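Local coordinates for protein TetR family transcriptional regulator (Mycobacterium smegmatis, PDB 5XS9) that probably binds operator DNA as a dimeric TetR-type repressor and so regulates genes of biotin metabolism in this mycobacterium, at residues S78-R83 with R172-G177; D84-H89 with G142-E147; R134-Y139 with Q179-G184. All coordinates share one frame; numbering follows the deposited sequence.

Contact 1: S78-R83 with R172-G177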
# COMPACT_ATOMS: atom_id res chain seq x y z
N SER A 78 13.75 12.38 -4.11
CA SER A 78 13.57 10.99 -4.43
C SER A 78 12.15 10.46 -4.37
O SER A 78 11.72 9.66 -5.20
CB SER A 78 14.48 10.07 -3.59
OG SER A 78 15.83 10.31 -4.03
N CYS A 79 11.42 10.87 -3.36
CA CYS A 79 10.07 10.36 -3.17
C CYS A 79 9.13 10.97 -4.21
O CYS A 79 8.27 10.29 -4.68
CB CYS A 79 9.61 10.76 -1.75
SG CYS A 79 10.45 9.66 -0.51
N ARG A 80 9.28 12.27 -4.51
CA ARG A 80 8.45 12.88 -5.56
C ARG A 80 8.70 12.18 -6.87
O ARG A 80 7.75 11.85 -7.60
CB ARG A 80 8.71 14.37 -5.75
CG ARG A 80 8.21 15.30 -4.68
CD ARG A 80 8.38 16.76 -5.14
NE ARG A 80 9.79 17.18 -5.22
CZ ARG A 80 10.44 17.92 -4.31
NH1 ARG A 80 9.85 18.38 -3.17
NH2 ARG A 80 11.75 18.18 -4.51
N ALA A 81 9.96 11.89 -7.18
CA ALA A 81 10.25 11.27 -8.50
C ALA A 81 9.68 9.89 -8.52
O ALA A 81 9.16 9.42 -9.54
CB ALA A 81 11.74 11.22 -8.80
N LEU A 82 9.73 9.20 -7.36
CA LEU A 82 9.18 7.88 -7.30
C LEU A 82 7.64 7.88 -7.47
O LEU A 82 7.10 7.10 -8.24
CB LEU A 82 9.63 7.19 -5.98
CG LEU A 82 8.91 5.90 -5.69
CD1 LEU A 82 9.18 4.78 -6.67
CD2 LEU A 82 9.28 5.43 -4.30
N ARG A 83 6.94 8.73 -6.72
CA ARG A 83 5.50 8.79 -6.88
C ARG A 83 5.08 9.13 -8.34
O ARG A 83 4.16 8.55 -8.91
CB ARG A 83 4.95 9.84 -5.94
CG ARG A 83 3.48 10.18 -6.23
CD ARG A 83 2.94 10.91 -5.07
NE ARG A 83 1.67 11.52 -5.39
CZ ARG A 83 1.48 12.76 -5.80
NH1 ARG A 83 2.48 13.59 -5.95
NH2 ARG A 83 0.25 13.19 -6.05
N ARG A 172 0.02 18.22 -2.40
CA ARG A 172 0.20 18.89 -1.13
C ARG A 172 0.07 17.85 0.03
O ARG A 172 0.80 17.91 1.00
CB ARG A 172 -0.83 19.96 -0.94
CG ARG A 172 -0.84 20.57 0.44
CD ARG A 172 -1.65 21.85 0.46
NE ARG A 172 -1.76 22.40 1.81
CZ ARG A 172 -1.51 23.67 2.16
NH1 ARG A 172 -1.12 24.60 1.27
NH2 ARG A 172 -1.67 24.03 3.43
N GLN A 173 -0.86 16.91 -0.13
CA GLN A 173 -1.06 15.87 0.92
C GLN A 173 0.21 14.98 1.00
O GLN A 173 0.67 14.61 2.06
CB GLN A 173 -2.23 14.98 0.49
CG GLN A 173 -3.56 15.70 0.38
CD GLN A 173 -3.97 16.15 1.73
OE1 GLN A 173 -4.00 15.34 2.65
NE2 GLN A 173 -4.27 17.41 1.88
N PHE A 174 0.75 14.65 -0.18
CA PHE A 174 1.93 13.82 -0.26
C PHE A 174 3.11 14.46 0.46
O PHE A 174 3.77 13.80 1.29
CB PHE A 174 2.25 13.50 -1.75
CG PHE A 174 3.41 12.57 -1.94
CD1 PHE A 174 3.35 11.25 -1.43
CD2 PHE A 174 4.60 13.01 -2.55
CE1 PHE A 174 4.43 10.37 -1.60
CE2 PHE A 174 5.69 12.14 -2.75
CZ PHE A 174 5.62 10.82 -2.26
N ARG A 175 3.30 15.74 0.21
CA ARG A 175 4.34 16.56 0.80
C ARG A 175 4.21 16.67 2.30
O ARG A 175 5.19 16.66 3.04
CB ARG A 175 4.35 18.00 0.16
CG ARG A 175 5.31 18.95 0.88
CD ARG A 175 5.61 20.26 0.14
NE ARG A 175 4.50 21.18 0.42
CZ ARG A 175 3.51 21.43 -0.41
NH1 ARG A 175 3.53 20.90 -1.63
NH2 ARG A 175 2.52 22.25 -0.03
N PHE A 176 3.00 16.72 2.78
CA PHE A 176 2.77 16.88 4.21
C PHE A 176 3.26 15.59 4.95
O PHE A 176 3.97 15.71 5.92
CB PHE A 176 1.27 17.07 4.54
CG PHE A 176 1.01 17.24 5.99
CD1 PHE A 176 1.04 18.49 6.57
CD2 PHE A 176 0.81 16.11 6.82
CE1 PHE A 176 0.88 18.64 7.93
CE2 PHE A 176 0.62 16.28 8.16
CZ PHE A 176 0.69 17.53 8.72
N GLY A 177 2.97 14.43 4.40
CA GLY A 177 3.40 13.14 5.01
C GLY A 177 4.89 12.97 4.91
O GLY A 177 5.53 12.50 5.83

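Contact 2: D84-H89 with G142-E147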
# COMPACT_ATOMS: atom_id res chain seq x y z
N ASP A 84 5.77 10.09 -8.93
CA ASP A 84 5.46 10.49 -10.32
C ASP A 84 5.64 9.31 -11.29
O ASP A 84 4.76 9.03 -12.14
CB ASP A 84 6.26 11.75 -10.73
CG ASP A 84 5.66 13.09 -10.14
OD1 ASP A 84 4.46 13.23 -9.64
OD2 ASP A 84 6.44 14.05 -10.19
N ALA A 85 6.69 8.52 -11.10
CA ALA A 85 6.85 7.34 -11.94
C ALA A 85 5.74 6.32 -11.74
O ALA A 85 5.22 5.75 -12.71
CB ALA A 85 8.21 6.73 -11.78
N LEU A 86 5.29 6.12 -10.50
CA LEU A 86 4.25 5.18 -10.27
C LEU A 86 2.93 5.65 -10.89
O LEU A 86 2.15 4.85 -11.44
CB LEU A 86 4.02 4.92 -8.76
CG LEU A 86 5.23 4.45 -7.96
CD1 LEU A 86 4.98 4.55 -6.45
CD2 LEU A 86 5.67 3.06 -8.41
N LEU A 87 2.67 6.95 -10.78
CA LEU A 87 1.42 7.52 -11.32
C LEU A 87 1.34 7.55 -12.85
O LEU A 87 0.28 7.73 -13.39
CB LEU A 87 1.19 8.92 -10.79
CG LEU A 87 0.84 8.93 -9.31
CD1 LEU A 87 0.70 10.39 -8.91
CD2 LEU A 87 -0.41 8.14 -8.97
N SER A 88 2.45 7.33 -13.50
CA SER A 88 2.61 7.39 -14.96
C SER A 88 2.11 6.16 -15.63
O SER A 88 2.02 6.18 -16.82
CB SER A 88 4.12 7.56 -15.33
OG SER A 88 4.46 8.83 -14.92
N HIS A 89 1.90 5.04 -14.90
CA HIS A 89 1.35 3.84 -15.46
C HIS A 89 0.19 3.34 -14.66
O HIS A 89 0.21 3.44 -13.45
CB HIS A 89 2.43 2.78 -15.50
CG HIS A 89 3.62 3.23 -16.28
ND1 HIS A 89 3.68 3.15 -17.66
CD2 HIS A 89 4.74 3.89 -15.89
CE1 HIS A 89 4.81 3.69 -18.08
NE2 HIS A 89 5.46 4.17 -17.03
N GLY A 142 1.98 3.11 0.12
CA GLY A 142 0.60 3.12 0.65
C GLY A 142 -0.16 4.35 0.14
O GLY A 142 -1.32 4.28 -0.31
N PHE A 143 0.50 5.48 0.18
CA PHE A 143 -0.10 6.74 -0.29
C PHE A 143 -0.52 6.61 -1.73
O PHE A 143 -1.66 6.90 -2.08
CB PHE A 143 0.85 7.91 -0.13
CG PHE A 143 0.28 9.24 -0.56
CD1 PHE A 143 -0.22 10.11 0.40
CD2 PHE A 143 0.20 9.58 -1.88
CE1 PHE A 143 -0.75 11.33 0.08
CE2 PHE A 143 -0.35 10.83 -2.25
CZ PHE A 143 -0.79 11.71 -1.26
N THR A 144 0.38 6.13 -2.55
CA THR A 144 0.21 6.14 -4.00
C THR A 144 -0.68 5.00 -4.50
O THR A 144 -1.45 5.23 -5.42
CB THR A 144 1.55 6.15 -4.74
OG1 THR A 144 2.41 7.20 -4.21
CG2 THR A 144 1.31 6.41 -6.17
N VAL A 145 -0.67 3.81 -3.87
CA VAL A 145 -1.67 2.82 -4.14
C VAL A 145 -3.06 3.39 -3.87
O VAL A 145 -3.98 3.17 -4.65
CB VAL A 145 -1.44 1.50 -3.32
CG1 VAL A 145 -2.61 0.56 -3.49
CG2 VAL A 145 -0.13 0.80 -3.76
N ASP A 146 -3.24 4.07 -2.75
CA ASP A 146 -4.53 4.57 -2.38
C ASP A 146 -4.98 5.67 -3.38
O ASP A 146 -6.11 5.64 -3.89
CB ASP A 146 -4.44 5.14 -0.98
CG ASP A 146 -5.76 5.76 -0.49
OD1 ASP A 146 -6.59 5.05 0.03
OD2 ASP A 146 -5.95 6.98 -0.58
N GLU A 147 -4.06 6.57 -3.70
CA GLU A 147 -4.32 7.69 -4.65
C GLU A 147 -4.73 7.19 -6.06
O GLU A 147 -5.72 7.60 -6.65
CB GLU A 147 -3.10 8.59 -4.71
CG GLU A 147 -3.17 9.74 -5.71
CD GLU A 147 -1.87 10.54 -5.73
OE1 GLU A 147 -0.76 10.00 -5.50
OE2 GLU A 147 -1.98 11.72 -5.99

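Contact 3: R134-Y139 with Q179-G184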
# COMPACT_ATOMS: atom_id res chain seq x y z
N ARG A 134 13.04 2.01 4.47
CA ARG A 134 11.85 1.27 4.17
C ARG A 134 10.57 1.97 4.67
O ARG A 134 9.53 1.90 4.03
CB ARG A 134 11.91 -0.16 4.76
CG ARG A 134 12.81 -1.07 3.90
CD ARG A 134 12.71 -2.53 4.28
NE ARG A 134 13.13 -2.73 5.63
CZ ARG A 134 14.36 -3.12 6.02
NH1 ARG A 134 15.36 -3.34 5.16
NH2 ARG A 134 14.59 -3.26 7.32
N THR A 135 10.67 2.62 5.83
CA THR A 135 9.58 3.37 6.40
C THR A 135 9.06 4.44 5.39
O THR A 135 7.84 4.55 5.13
CB THR A 135 9.98 3.99 7.73
OG1 THR A 135 10.21 2.93 8.75
CG2 THR A 135 8.84 4.90 8.23
N VAL A 136 9.99 5.18 4.83
CA VAL A 136 9.66 6.16 3.80
C VAL A 136 9.05 5.48 2.60
O VAL A 136 7.99 5.93 2.12
CB VAL A 136 10.90 6.96 3.42
CG1 VAL A 136 10.64 7.96 2.25
CG2 VAL A 136 11.49 7.68 4.66
N ILE A 137 9.63 4.35 2.16
CA ILE A 137 9.05 3.69 0.99
C ILE A 137 7.64 3.21 1.27
O ILE A 137 6.79 3.29 0.37
CB ILE A 137 9.95 2.52 0.49
CG1 ILE A 137 11.20 3.08 -0.12
CG2 ILE A 137 9.25 1.67 -0.53
CD1 ILE A 137 10.97 4.02 -1.28
N TYR A 138 7.43 2.59 2.44
CA TYR A 138 6.12 2.12 2.74
C TYR A 138 5.10 3.24 2.73
O TYR A 138 3.96 3.04 2.27
CB TYR A 138 6.07 1.36 4.05
CG TYR A 138 6.89 0.11 4.07
CD1 TYR A 138 6.85 -0.78 3.02
CD2 TYR A 138 7.66 -0.22 5.19
CE1 TYR A 138 7.62 -1.90 3.06
CE2 TYR A 138 8.38 -1.39 5.26
CZ TYR A 138 8.33 -2.24 4.20
OH TYR A 138 9.08 -3.41 4.21
N TYR A 139 5.46 4.37 3.27
CA TYR A 139 4.57 5.52 3.16
C TYR A 139 4.23 5.89 1.69
O TYR A 139 3.05 6.10 1.31
CB TYR A 139 5.11 6.74 3.90
CG TYR A 139 4.45 8.04 3.49
CD1 TYR A 139 3.14 8.30 3.81
CD2 TYR A 139 5.08 8.94 2.63
CE1 TYR A 139 2.51 9.48 3.42
CE2 TYR A 139 4.44 10.09 2.19
CZ TYR A 139 3.15 10.37 2.59
OH TYR A 139 2.47 11.56 2.22
N GLN A 179 7.05 15.38 4.87
CA GLN A 179 7.58 16.25 5.89
C GLN A 179 7.52 15.73 7.31
O GLN A 179 8.43 15.98 8.09
CB GLN A 179 6.93 17.65 5.79
CG GLN A 179 7.64 18.74 6.58
CD GLN A 179 9.14 18.92 6.19
OE1 GLN A 179 9.52 18.89 5.02
NE2 GLN A 179 9.99 19.04 7.20
N LEU A 180 6.46 15.05 7.68
CA LEU A 180 6.41 14.38 8.97
C LEU A 180 7.51 13.37 9.08
O LEU A 180 8.13 13.28 10.13
CB LEU A 180 5.12 13.58 9.19
CG LEU A 180 3.84 14.32 9.51
CD1 LEU A 180 2.72 13.30 9.64
CD2 LEU A 180 3.99 15.09 10.81
N LEU A 181 7.73 12.58 8.02
CA LEU A 181 8.82 11.63 8.07
C LEU A 181 10.19 12.28 8.21
O LEU A 181 11.02 11.82 8.94
CB LEU A 181 8.81 10.76 6.81
CG LEU A 181 7.69 9.74 6.79
CD1 LEU A 181 7.62 9.20 5.39
CD2 LEU A 181 8.00 8.66 7.82
N VAL A 182 10.41 13.38 7.48
CA VAL A 182 11.63 14.10 7.54
C VAL A 182 11.87 14.68 8.91
O VAL A 182 12.96 14.58 9.42
CB VAL A 182 11.64 15.22 6.41
CG1 VAL A 182 12.66 16.26 6.62
CG2 VAL A 182 11.83 14.55 5.07
N ASP A 183 10.86 15.29 9.48
CA ASP A 183 10.98 15.79 10.84
C ASP A 183 11.24 14.68 11.85
O ASP A 183 12.04 14.89 12.75
CB ASP A 183 9.76 16.58 11.26
CG ASP A 183 9.70 17.94 10.56
OD1 ASP A 183 10.73 18.50 10.28
OD2 ASP A 183 8.63 18.44 10.27
N GLY A 184 10.64 13.50 11.65
CA GLY A 184 10.94 12.34 12.51
C GLY A 184 12.36 11.81 12.37
O GLY A 184 12.99 11.48 13.35

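Contact 1: S78-R83 with R172-G177
F174 reaches from helix 170-186 to the side of helix 71-87 and is met there by R83, which covers one face of its ring. The evidence for a CH-pi contact is direct: R83 CD stands 3.5 Å from the centroid of the F174 ring and only 6° off the ring normal, so the methylene sits over the centre of the face. Both side chains have CG anti to the backbone N, and they run past each other in opposite directions. The R83 chain is extended as far as NE, so that F174 CB lies over the rim of one face of the guanidinium, whose plane is 27° from that of the ring. The far end of the ring points at the backbone of helix 71-87: F174 CZ lies 3.6 Å from C79 O, near the ring plane, and F174 CE2 lies 4.0 Å from R80 N. C79 CB adds an apolar touch at 4.0 Å from F174 CZ. The charge of R83 is met by a salt bridge to E147. This is helix-to-helix packing in the all-helical TetR-type C-terminal region, with no hydrogen bond between the segments, which run at 140° to each other with axes 11.3 Å apart at closest approach. Helix 129-155 packs against both, with V136 and V140 touching C79 and the ring of F143 meeting that of F174.

Contact 2: D84-H89 with G142-E147
T144 presents its methyl group to two consecutive leucines near the C-terminal end of helix 71-87, and this is the buried, apolar part of a contact that joins that helix to helix 129-155 within the TetR-type C-terminal region. T144 CG2 lies 3.7 Å from L87 CD2 and 4.0 Å from L86 CB. The threonine torsion accounts for the choice of branch: chi1 of -50° puts OG1 beside the backbone N, where it hydrogen-bonds to V140 O, and leaves CG2 anti to that N. L86 meets T144 nearly perpendicular, with L86 CD1 4.1 Å from T144 CG2, and L86 O accepts a hydrogen bond from Q148 NE2.

Toward solvent the contact rests on L87, the one touching residue that is partly exposed. Its CB does not aim at helix 129-155, but its branched end comes round to the buried carboxylate of E147, with L87 CD1 3.7 Å from E147 OE1. The approach is as short as on the buried side, yet it meets a presumably charged group: OE2 is salt-bridged to R83, and OE1 also has a hydrogen-bond partner close by. Beyond L87 the chain leaves the interface.

L59 packs on L86, and helix 92-101 closes over the buried side, with V96 touching L86 and A93 touching T144.

Contact 3: R134-Y139 with Q179-G184
L181 inserts between side chains of helix 129-155 in a near-antiparallel helix pair of the TetR-type C-terminal region, where two helices of each subunit commonly build a four-helix dimer interface. The local axes support the antiparallel pairing: the N-to-C directions of the two segments differ by 169°, and their closest approach is 10.9 Å. The dimer interface rests on other evidence, the contacts with the second subunit, whose L181 packs on L181, its T135 on Y139 and its G177 on T135. L181 loses 93 Å² of surface to segment 134-139, far more than any other residue here; Y139, V136 and T135 give up roughly 20 Å² each.

The two methyl groups of L181 divide the work. CD1 goes to Y139 and V136: it is 3.8 Å from Y139 CD2 and equally close to Y139 CB, so it rests at the root of the aromatic side chain and not at its hydroxyl end. Its approach to the ring is oblique. The same methyl lies 4.0 Å from V136 CA, close against the helix backbone, with V136 CG2 a little farther off at 4.2 Å. The nearest alpha carbons of the two segments, those of V136 and L181, are 7.0 Å apart.

A chi1 of 163° turns the Y139 ring away from its own N-H and carries it along the flank of helix 170-186, where its OH probably hydrogen-bonds to F174 O. No hydrogen bond links the two segments themselves. T135 keeps its hydroxyl on its own helix, bonded to A131 O, and offers its methyl across the contact, with CG2 3.9 Å from L181 CD2.

From the N terminus, helix 71-87 supplies the first half of both contact 1 and contact 2. Contact 2 returns on helix 129-155, with helices 92-101 and 106-122 between its segments; contact 1 closes only on helix 170-186, so contact 2 lies wholly within its span. Contact 3 opens on helix 129-155 before contact 2 closes and ends on helix 170-186 after contact 1, crossing both; its loop, 39 residues between the segments, is the shortest of the three. Together they join three helices pairwise. Contacts 1 and 2 also touch where R83 CG packs on T144 OG1, and contacts 1 and 3 where Y139 OH lies against G177 CA. All three touch the second subunit.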